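PDB 5YU3: lysine cyclodeaminase from Streptomyces pristinaespiralis, which converts L-lysine to L-pipecolic acid with loss of ammonia, using bound NAD, and also recognises L-ornithine and L-2,4-diaminobutyric acid. Local coordinates for residues His44-Arg49 and Thr302-Glu307; Gly60-Met65 and Leu76-Tyr81. One frame throughout, in Å; residues are numbered along the deposited sequence.

Interaction 1: residues His44-Arg49 and Thr302-Glu307; sequences HLSPLR and TGFAFE. With NAD (nicotinamide-adenine-dinucleotide), chain F; PRO (proline), chain G.
One backbone oxygen, T302 O, takes both terminal nitrogens of R49: NH1 and NH2 each bond to it at 3.0 Å. The oxygen lies in the guanidinium plane, yet both donors stand above its carbonyl plane on the same face, 46° out for NH1. From CG to NE the arginine chain is extended, which carries the charged end across to this loop. E63 on NE and E264 on NH2 form salt bridges with the same group and fix its rotation, while the nitrogen of the bound proline lies over one guanidinium face. With alanine here, both carboxylates would probably lose their cation and T302 O its two donors. Further along, the amide of F306 donates to S46 OG at 2.9 Å, a bent bond (134° at the hydrogen), and H67 also bonds that hydroxyl. L45 crosses F304 at about a right angle, CD2 lying 3.6 Å from ring atom CE2. At G303, CA approaches NAD O7N to 3.2 Å, and a CB modelled there would clash with proline OXT. Loop 44-49 thus meets the segment leading into helix 305-321 at the proline and nicotinamide pocket of an ornithine cyclodeaminase/mu-crystallin family enzyme.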
loop_
_atom_site.group_PDB
_atom_site.type_symbol
_atom_site.label_atom_id
_atom_site.label_comp_id
_atom_site.label_asym_id
_atom_site.label_seq_id
_atom_site.Cartn_x
_atom_site.Cartn_y
_atom_site.Cartn_z
ATOM N N HIS A 44 -5.217 -15.786 -10.401
ATOM C CA HIS A 44 -6.437 -15.166 -9.909
ATOM C C HIS A 44 -6.355 -13.654 -10.011
ATOM O O HIS A 44 -5.281 -13.063 -9.871
ATOM C CB HIS A 44 -6.708 -15.626 -8.473
ATOM C CG HIS A 44 -6.739 -17.117 -8.341
ATOM N ND1 HIS A 44 -7.810 -17.876 -8.765
ATOM C CD2 HIS A 44 -5.809 -17.996 -7.901
ATOM C CE1 HIS A 44 -7.552 -19.154 -8.559
ATOM N NE2 HIS A 44 -6.341 -19.255 -8.042
ATOM N N LEU A 45 -7.509 -13.040 -10.277
ATOM C CA LEU A 45 -7.617 -11.588 -10.286
ATOM C C LEU A 45 -7.108 -11.015 -8.977
ATOM O O LEU A 45 -7.340 -11.580 -7.904
ATOM C CB LEU A 45 -9.070 -11.147 -10.483
ATOM C CG LEU A 45 -9.690 -11.055 -11.869
ATOM C CD1 LEU A 45 -11.123 -10.551 -11.707
ATOM C CD2 LEU A 45 -8.875 -10.128 -12.771
ATOM N N SER A 46 -6.425 -9.876 -9.075
ATOM C CA SER A 46 -5.975 -9.157 -7.894
ATOM C C SER A 46 -7.174 -8.703 -7.064
ATOM O O SER A 46 -8.255 -8.447 -7.603
ATOM C CB SER A 46 -5.131 -7.955 -8.311
ATOM O OG SER A 46 -4.231 -8.347 -9.340
ATOM N N PRO A 47 -7.021 -8.597 -5.747
ATOM C CA PRO A 47 -8.099 -8.026 -4.938
ATOM C C PRO A 47 -8.386 -6.598 -5.369
ATOM O O PRO A 47 -7.580 -5.951 -6.042
ATOM C CB PRO A 47 -7.547 -8.083 -3.513
ATOM C CG PRO A 47 -5.970 -8.291 -3.752
ATOM C CD PRO A 47 -5.859 -8.972 -4.864
ATOM N N LEU A 48 -9.566 -6.109 -4.990
ATOM C CA LEU A 48 -9.912 -4.719 -5.254
ATOM C C LEU A 48 -8.839 -3.801 -4.694
ATOM O O LEU A 48 -8.343 -4.009 -3.586
ATOM C CB LEU A 48 -11.257 -4.361 -4.614
ATOM C CG LEU A 48 -12.554 -4.887 -5.212
ATOM C CD1 LEU A 48 -13.736 -4.396 -4.372
ATOM C CD2 LEU A 48 -12.683 -4.426 -6.644
ATOM N N ARG A 49 -8.475 -2.781 -5.462
ATOM C CA ARG A 49 -7.548 -1.807 -4.921
ATOM C C ARG A 49 -8.262 -0.895 -3.923
ATOM O O ARG A 49 -9.489 -0.922 -3.775
ATOM C CB ARG A 49 -6.915 -0.987 -6.047
ATOM C CG ARG A 49 -7.907 -0.201 -6.874
ATOM C CD ARG A 49 -7.198 0.717 -7.869
ATOM N NE ARG A 49 -8.131 1.294 -8.836
ATOM C CZ ARG A 49 -8.053 1.113 -10.152
ATOM N NH1 ARG A 49 -7.072 0.386 -10.660
ATOM N NH2 ARG A 49 -8.951 1.672 -10.962
ATOM N N THR A 302 -9.871 -0.587 -16.093
ATOM C CA THR A 302 -9.612 0.111 -14.844
ATOM C C THR A 302 -8.189 -0.067 -14.351
ATOM O O THR A 302 -7.735 0.748 -13.535
ATOM C CB THR A 302 -10.573 -0.364 -13.738
ATOM O OG1 THR A 302 -10.351 -1.758 -13.476
ATOM C CG2 THR A 302 -12.021 -0.144 -14.173
ATOM N N GLY A 303 -7.477 -1.084 -14.840
ATOM C CA GLY A 303 -6.129 -1.395 -14.391
ATOM C C GLY A 303 -6.174 -2.254 -13.145
ATOM O O GLY A 303 -6.982 -2.000 -12.247
ATOM N N PHE A 304 -5.349 -3.291 -13.074
ATOM C CA PHE A 304 -5.283 -4.036 -11.831
ATOM C C PHE A 304 -3.861 -4.538 -11.631
ATOM O O PHE A 304 -3.063 -4.629 -12.573
ATOM C CB PHE A 304 -6.350 -5.163 -11.761
ATOM C CG PHE A 304 -6.221 -6.248 -12.800
ATOM C CD1 PHE A 304 -6.571 -6.019 -14.132
ATOM C CD2 PHE A 304 -5.825 -7.526 -12.429
ATOM C CE1 PHE A 304 -6.481 -7.031 -15.076
ATOM C CE2 PHE A 304 -5.731 -8.551 -13.371
ATOM C CZ PHE A 304 -6.063 -8.301 -14.699
ATOM N N ALA A 305 -3.548 -4.831 -10.366
ATOM C CA ALA A 305 -2.158 -4.975 -9.944
ATOM C C ALA A 305 -1.434 -6.121 -10.647
ATOM O O ALA A 305 -0.212 -6.058 -10.816
ATOM C CB ALA A 305 -2.111 -5.157 -8.423
ATOM N N PHE A 306 -2.147 -7.186 -11.036
ATOM C CA PHE A 306 -1.523 -8.264 -11.804
ATOM C C PHE A 306 -0.818 -7.723 -13.042
ATOM O O PHE A 306 0.256 -8.206 -13.411
ATOM C CB PHE A 306 -2.580 -9.297 -12.208
ATOM C CG PHE A 306 -2.046 -10.478 -12.979
ATOM C CD1 PHE A 306 -1.117 -11.337 -12.419
ATOM C CD2 PHE A 306 -2.514 -10.748 -14.261
ATOM C CE1 PHE A 306 -0.647 -12.440 -13.126
ATOM C CE2 PHE A 306 -2.051 -11.845 -14.970
ATOM C CZ PHE A 306 -1.118 -12.695 -14.398
ATOM N N GLU A 307 -1.414 -6.728 -13.704
ATOM C CA GLU A 307 -0.773 -6.160 -14.887
ATOM C C GLU A 307 0.540 -5.487 -14.522
ATOM O O GLU A 307 1.522 -5.580 -15.265
ATOM C CB GLU A 307 -1.697 -5.159 -15.572
ATOM C CG GLU A 307 -3.058 -5.745 -15.971
ATOM C CD GLU A 307 -4.019 -4.697 -16.515
ATOM O OE1 GLU A 307 -3.949 -3.532 -16.084
ATOM O OE2 GLU A 307 -4.854 -5.049 -17.385
HETATM P PA NAD F . -3.276 13.193 -18.504
HETATM O O1A NAD F . -3.558 14.308 -17.546
HETATM O O2A NAD F . -1.878 13.014 -19.064
HETATM O O5B NAD F . -4.233 13.378 -19.784
HETATM C C5B NAD F . -5.650 13.488 -19.608
HETATM C C4B NAD F . -6.154 14.386 -20.728
HETATM O O4B NAD F . -7.583 14.396 -20.717
HETATM C C3B NAD F . -5.718 15.841 -20.528
HETATM O O3B NAD F . -4.939 16.285 -21.661
HETATM C C2B NAD F . -7.029 16.604 -20.424
HETATM O O2B NAD F . -7.000 17.893 -21.032
HETATM C C1B NAD F . -7.977 15.688 -21.164
HETATM N N9A NAD F . -9.419 15.860 -20.884
HETATM C C8A NAD F . -10.020 16.173 -19.713
HETATM N N7A NAD F . -11.381 16.212 -19.874
HETATM C C5A NAD F . -11.638 15.912 -21.169
HETATM C C6A NAD F . -12.829 15.776 -22.029
HETATM N N6A NAD F . -14.073 15.961 -21.528
HETATM N N1A NAD F . -12.634 15.434 -23.323
HETATM C C2A NAD F . -11.417 15.238 -23.863
HETATM N N3A NAD F . -10.287 15.359 -23.147
HETATM C C4A NAD F . -10.342 15.682 -21.825
HETATM O O3 NAD F . -3.740 11.816 -17.776
HETATM P PN NAD F . -3.488 10.319 -18.280
HETATM O O1N NAD F . -3.554 10.301 -19.790
HETATM O O2N NAD F . -2.266 9.786 -17.564
HETATM O O5D NAD F . -4.755 9.537 -17.660
HETATM C C5D NAD F . -6.048 9.683 -18.250
HETATM C C4D NAD F . -7.029 8.764 -17.521
HETATM O O4D NAD F . -6.583 7.411 -17.607
HETATM C C3D NAD F . -7.112 9.082 -16.038
HETATM O O3D NAD F . -8.476 8.893 -15.601
HETATM C C2D NAD F . -6.259 8.005 -15.405
HETATM O O2D NAD F . -6.562 7.788 -14.020
HETATM C C1D NAD F . -6.615 6.836 -16.299
HETATM N N1N NAD F . -5.698 5.705 -16.239
HETATM C C2N NAD F . -6.210 4.479 -16.413
HETATM C C3N NAD F . -5.400 3.353 -16.366
HETATM C C7N NAD F . -6.018 2.012 -16.583
HETATM O O7N NAD F . -5.394 1.003 -16.324
HETATM N N7N NAD F . -7.253 1.958 -17.112
HETATM C C4N NAD F . -4.023 3.496 -16.174
HETATM C C5N NAD F . -3.519 4.787 -16.027
HETATM C C6N NAD F . -4.376 5.888 -16.072
HETATM N N PRO G . -5.955 3.521 -12.422
HETATM C CA PRO G . -4.408 3.673 -12.538
HETATM C C PRO G . -3.722 2.280 -12.470
HETATM O O PRO G . -2.505 2.341 -12.217
HETATM C CB PRO G . -4.116 4.437 -11.555
HETATM C CG PRO G . -5.369 5.455 -11.490
HETATM C CD PRO G . -6.310 4.938 -12.214
HETATM O OXT PRO G . -4.316 1.166 -12.697
#

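Interaction 2: residues Gly60-Met65 and Leu76-Tyr81; sequences GIWEWM and LKTVGY. With PRO (proline), chain G; NAD (nicotinamide-adenine-dinucleotide), chain F.
Strands 60-69 and 73-81 form a beta hairpin, and here their segments run antiparallel, 172° between directions and 4.6 Å between axes. Three hydrogen-bonded pairs, I61-Y81, E63-V79 and M65-K77, each make two backbone bonds; the straightest is Y81 N to I61 O, 2.7 Å with 176° at the hydrogen. The side chains of these pairs share the ligand face. K77 NZ donates to proline O at 2.6 Å, and D308 and T118 also bind this amine. Its chain bends at chi3 (90°), and CE passes M65 SD. V79 sets CG1 at 3.9 Å from both M65 SD and proline CB, so sulfur and branch wall the ligand together. E63 OE1 comes within 3.4 Å of proline CG, while R49 holds OE2. Y81 brings ring atom CD1 to 3.4 Å from NAD O2D. On the other face, W62 lies alongside T78, CZ2 at 3.6 Å from CB, and its CD1 rests against G80, where a modelled CB would be tight. There W64 meets W64 of the second subunit, and T78 OG1 hydrogen-bonds T97 and also Y101 of that subunit. The hairpin therefore has one face on the ligand pocket and the other at the dimer interface, within a mixed beta-sheet.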
loop_
_atom_site.group_PDB
_atom_site.type_symbol
_atom_site.label_atom_id
_atom_site.label_comp_id
_atom_site.label_asym_id
_atom_site.label_seq_id
_atom_site.Cartn_x
_atom_site.Cartn_y
_atom_site.Cartn_z
ATOM N N GLY A 60 -8.588 14.375 -7.064
ATOM C CA GLY A 60 -7.770 13.277 -7.533
ATOM C C GLY A 60 -7.804 12.155 -6.517
ATOM O O GLY A 60 -8.615 12.192 -5.580
ATOM N N ILE A 61 -6.953 11.145 -6.681
ATOM C CA ILE A 61 -6.986 9.991 -5.790
ATOM C C ILE A 61 -5.601 9.368 -5.769
ATOM O O ILE A 61 -4.836 9.476 -6.728
ATOM C CB ILE A 61 -8.082 8.973 -6.213
ATOM C CG1 ILE A 61 -8.334 7.945 -5.099
ATOM C CG2 ILE A 61 -7.746 8.287 -7.541
ATOM C CD1 ILE A 61 -9.577 7.077 -5.325
ATOM N N TRP A 62 -5.267 8.742 -4.649
ATOM C CA TRP A 62 -3.993 8.062 -4.485
ATOM C C TRP A 62 -4.298 6.650 -4.015
ATOM O O TRP A 62 -5.027 6.469 -3.033
ATOM C CB TRP A 62 -3.097 8.816 -3.489
ATOM C CG TRP A 62 -1.737 8.235 -3.379
ATOM C CD1 TRP A 62 -0.653 8.525 -4.162
ATOM C CD2 TRP A 62 -1.307 7.245 -2.442
ATOM N NE1 TRP A 62 0.430 7.768 -3.764
ATOM C CE2 TRP A 62 0.054 6.979 -2.709
ATOM C CE3 TRP A 62 -1.937 6.560 -1.399
ATOM C CZ2 TRP A 62 0.794 6.055 -1.966
ATOM C CZ3 TRP A 62 -1.196 5.642 -0.665
ATOM C CH2 TRP A 62 0.147 5.397 -0.955
ATOM N N GLU A 63 -3.778 5.656 -4.727
ATOM C CA GLU A 63 -4.242 4.286 -4.563
ATOM C C GLU A 63 -3.096 3.322 -4.293
ATOM O O GLU A 63 -1.944 3.557 -4.668
ATOM C CB GLU A 63 -5.023 3.818 -5.800
ATOM C CG GLU A 63 -6.291 4.628 -6.030
ATOM C CD GLU A 63 -6.984 4.290 -7.339
ATOM O OE1 GLU A 63 -6.330 4.326 -8.398
ATOM O OE2 GLU A 63 -8.188 3.978 -7.310
ATOM N N TRP A 64 -3.456 2.207 -3.654
ATOM C CA TRP A 64 -2.571 1.076 -3.430
ATOM C C TRP A 64 -3.171 -0.146 -4.113
ATOM O O TRP A 64 -4.380 -0.388 -4.025
ATOM C CB TRP A 64 -2.356 0.821 -1.926
ATOM C CG TRP A 64 -3.625 0.832 -1.108
ATOM C CD1 TRP A 64 -4.424 -0.242 -0.824
ATOM C CD2 TRP A 64 -4.238 1.964 -0.481
ATOM N NE1 TRP A 64 -5.495 0.152 -0.056
ATOM C CE2 TRP A 64 -5.400 1.498 0.177
ATOM C CE3 TRP A 64 -3.916 3.327 -0.401
ATOM C CZ2 TRP A 64 -6.251 2.347 0.893
ATOM C CZ3 TRP A 64 -4.766 4.170 0.329
ATOM C CH2 TRP A 64 -5.914 3.671 0.958
ATOM N N MET A 65 -2.324 -0.900 -4.813
ATOM C CA MET A 65 -2.746 -2.011 -5.665
ATOM C C MET A 65 -1.846 -3.214 -5.405
ATOM O O MET A 65 -0.767 -3.343 -6.006
ATOM C CB MET A 65 -2.711 -1.605 -7.142
ATOM C CG MET A 65 -3.480 -0.324 -7.421
ATOM S SD MET A 65 -3.346 0.311 -9.107
ATOM C CE MET A 65 -3.805 -1.125 -10.084
ATOM N N LEU A 76 3.295 -4.511 -4.971
ATOM C CA LEU A 76 2.438 -3.395 -4.579
ATOM C C LEU A 76 2.743 -2.194 -5.458
ATOM O O LEU A 76 3.871 -1.690 -5.452
ATOM C CB LEU A 76 2.624 -3.027 -3.099
ATOM C CG LEU A 76 1.614 -1.990 -2.569
ATOM C CD1 LEU A 76 0.231 -2.605 -2.338
ATOM C CD2 LEU A 76 2.103 -1.309 -1.299
ATOM N N LYS A 77 1.743 -1.703 -6.187
ATOM C CA LYS A 77 1.895 -0.421 -6.851
ATOM C C LYS A 77 1.185 0.655 -6.047
ATOM O O LYS A 77 0.038 0.475 -5.613
ATOM C CB LYS A 77 1.381 -0.429 -8.294
ATOM C CG LYS A 77 1.614 0.945 -8.948
ATOM C CD LYS A 77 1.450 0.937 -10.470
ATOM C CE LYS A 77 0.011 1.246 -10.865
ATOM N NZ LYS A 77 -0.191 1.089 -12.328
ATOM N N THR A 78 1.891 1.757 -5.819
ATOM C CA THR A 78 1.343 2.953 -5.205
ATOM C C THR A 78 1.330 4.021 -6.283
ATOM O O THR A 78 2.358 4.263 -6.927
ATOM C CB THR A 78 2.186 3.400 -4.007
ATOM O OG1 THR A 78 3.575 3.340 -4.362
ATOM C CG2 THR A 78 1.945 2.490 -2.810
ATOM N N VAL A 79 0.177 4.634 -6.508
ATOM C CA VAL A 79 0.045 5.490 -7.680
ATOM C C VAL A 79 -0.977 6.582 -7.403
ATOM O O VAL A 79 -2.065 6.321 -6.874
ATOM C CB VAL A 79 -0.326 4.658 -8.925
ATOM C CG1 VAL A 79 -1.578 3.803 -8.658
ATOM C CG2 VAL A 79 -0.520 5.569 -10.130
ATOM N N GLY A 80 -0.621 7.812 -7.758
ATOM C CA GLY A 80 -1.531 8.934 -7.651
ATOM C C GLY A 80 -2.123 9.316 -8.997
ATOM O O GLY A 80 -1.490 9.166 -10.040
ATOM N N TYR A 81 -3.359 9.804 -8.953
ATOM C CA TYR A 81 -4.011 10.480 -10.073
ATOM C C TYR A 81 -4.226 11.915 -9.618
ATOM O O TYR A 81 -4.991 12.160 -8.678
ATOM C CB TYR A 81 -5.331 9.802 -10.437
ATOM C CG TYR A 81 -6.269 10.650 -11.274
ATOM C CD1 TYR A 81 -6.058 10.813 -12.640
ATOM C CD2 TYR A 81 -7.376 11.267 -10.700
ATOM C CE1 TYR A 81 -6.931 11.584 -13.421
ATOM C CE2 TYR A 81 -8.261 12.031 -11.473
ATOM C CZ TYR A 81 -8.027 12.188 -12.833
ATOM O OH TYR A 81 -8.895 12.941 -13.614
HETATM N N PRO G . -5.955 3.521 -12.422
HETATM C CA PRO G . -4.408 3.673 -12.538
HETATM C C PRO G . -3.722 2.280 -12.470
HETATM O O PRO G . -2.505 2.341 -12.217
HETATM C CB PRO G . -4.116 4.437 -11.555
HETATM C CG PRO G . -5.369 5.455 -11.490
HETATM C CD PRO G . -6.310 4.938 -12.214
HETATM O OXT PRO G . -4.316 1.166 -12.697
HETATM P PA NAD F . -3.276 13.193 -18.504
HETATM O O1A NAD F . -3.558 14.308 -17.546
HETATM O O2A NAD F . -1.878 13.014 -19.064
HETATM O O5B NAD F . -4.233 13.378 -19.784
HETATM C C5B NAD F . -5.650 13.488 -19.608
HETATM C C4B NAD F . -6.154 14.386 -20.728
HETATM O O4B NAD F . -7.583 14.396 -20.717
HETATM C C3B NAD F . -5.718 15.841 -20.528
HETATM O O3B NAD F . -4.939 16.285 -21.661
HETATM C C2B NAD F . -7.029 16.604 -20.424
HETATM O O2B NAD F . -7.000 17.893 -21.032
HETATM C C1B NAD F . -7.977 15.688 -21.164
HETATM N N9A NAD F . -9.419 15.860 -20.884
HETATM C C8A NAD F . -10.020 16.173 -19.713
HETATM N N7A NAD F . -11.381 16.212 -19.874
HETATM C C5A NAD F . -11.638 15.912 -21.169
HETATM C C6A NAD F . -12.829 15.776 -22.029
HETATM N N6A NAD F . -14.073 15.961 -21.528
HETATM N N1A NAD F . -12.634 15.434 -23.323
HETATM C C2A NAD F . -11.417 15.238 -23.863
HETATM N N3A NAD F . -10.287 15.359 -23.147
HETATM C C4A NAD F . -10.342 15.682 -21.825
HETATM O O3 NAD F . -3.740 11.816 -17.776
HETATM P PN NAD F . -3.488 10.319 -18.280
HETATM O O1N NAD F . -3.554 10.301 -19.790
HETATM O O2N NAD F . -2.266 9.786 -17.564
HETATM O O5D NAD F . -4.755 9.537 -17.660
HETATM C C5D NAD F . -6.048 9.683 -18.250
HETATM C C4D NAD F . -7.029 8.764 -17.521
HETATM O O4D NAD F . -6.583 7.411 -17.607
HETATM C C3D NAD F . -7.112 9.082 -16.038
HETATM O O3D NAD F . -8.476 8.893 -15.601
HETATM C C2D NAD F . -6.259 8.005 -15.405
HETATM O O2D NAD F . -6.562 7.788 -14.020
HETATM C C1D NAD F . -6.615 6.836 -16.299
HETATM N N1N NAD F . -5.698 5.705 -16.239
HETATM C C2N NAD F . -6.210 4.479 -16.413
HETATM C C3N NAD F . -5.400 3.353 -16.366
HETATM C C7N NAD F . -6.018 2.012 -16.583
HETATM O O7N NAD F . -5.394 1.003 -16.324
HETATM N N7N NAD F . -7.253 1.958 -17.112
HETATM C C4N NAD F . -4.023 3.496 -16.174
HETATM C C5N NAD F . -3.519 4.787 -16.027
HETATM C C6N NAD F . -4.376 5.888 -16.072
#

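How the interactions relate
The centres of interactions 1 and 2 lie 12 Å apart, and the two meet directly. R49 NE and E63 OE2 form a salt bridge at 3.1 Å, joining the loop 44-49 to the strand 60-65; R49 NH1 also packs at 3.6 Å from M65 CE. A305 CB comes to 3.3 Å from M65 O, setting the segment leading into helix 305-321 against the same strand. Both contacts touch the bound proline and NAD: segment 302-307 approaches the nicotinamide amide, whereas Y81 reaches its ribose. Around the proline, K77 of interaction 2 and R121 hydrogen-bond the ligand, and R49 and T302 of interaction 1 approach its nitrogen from the same side.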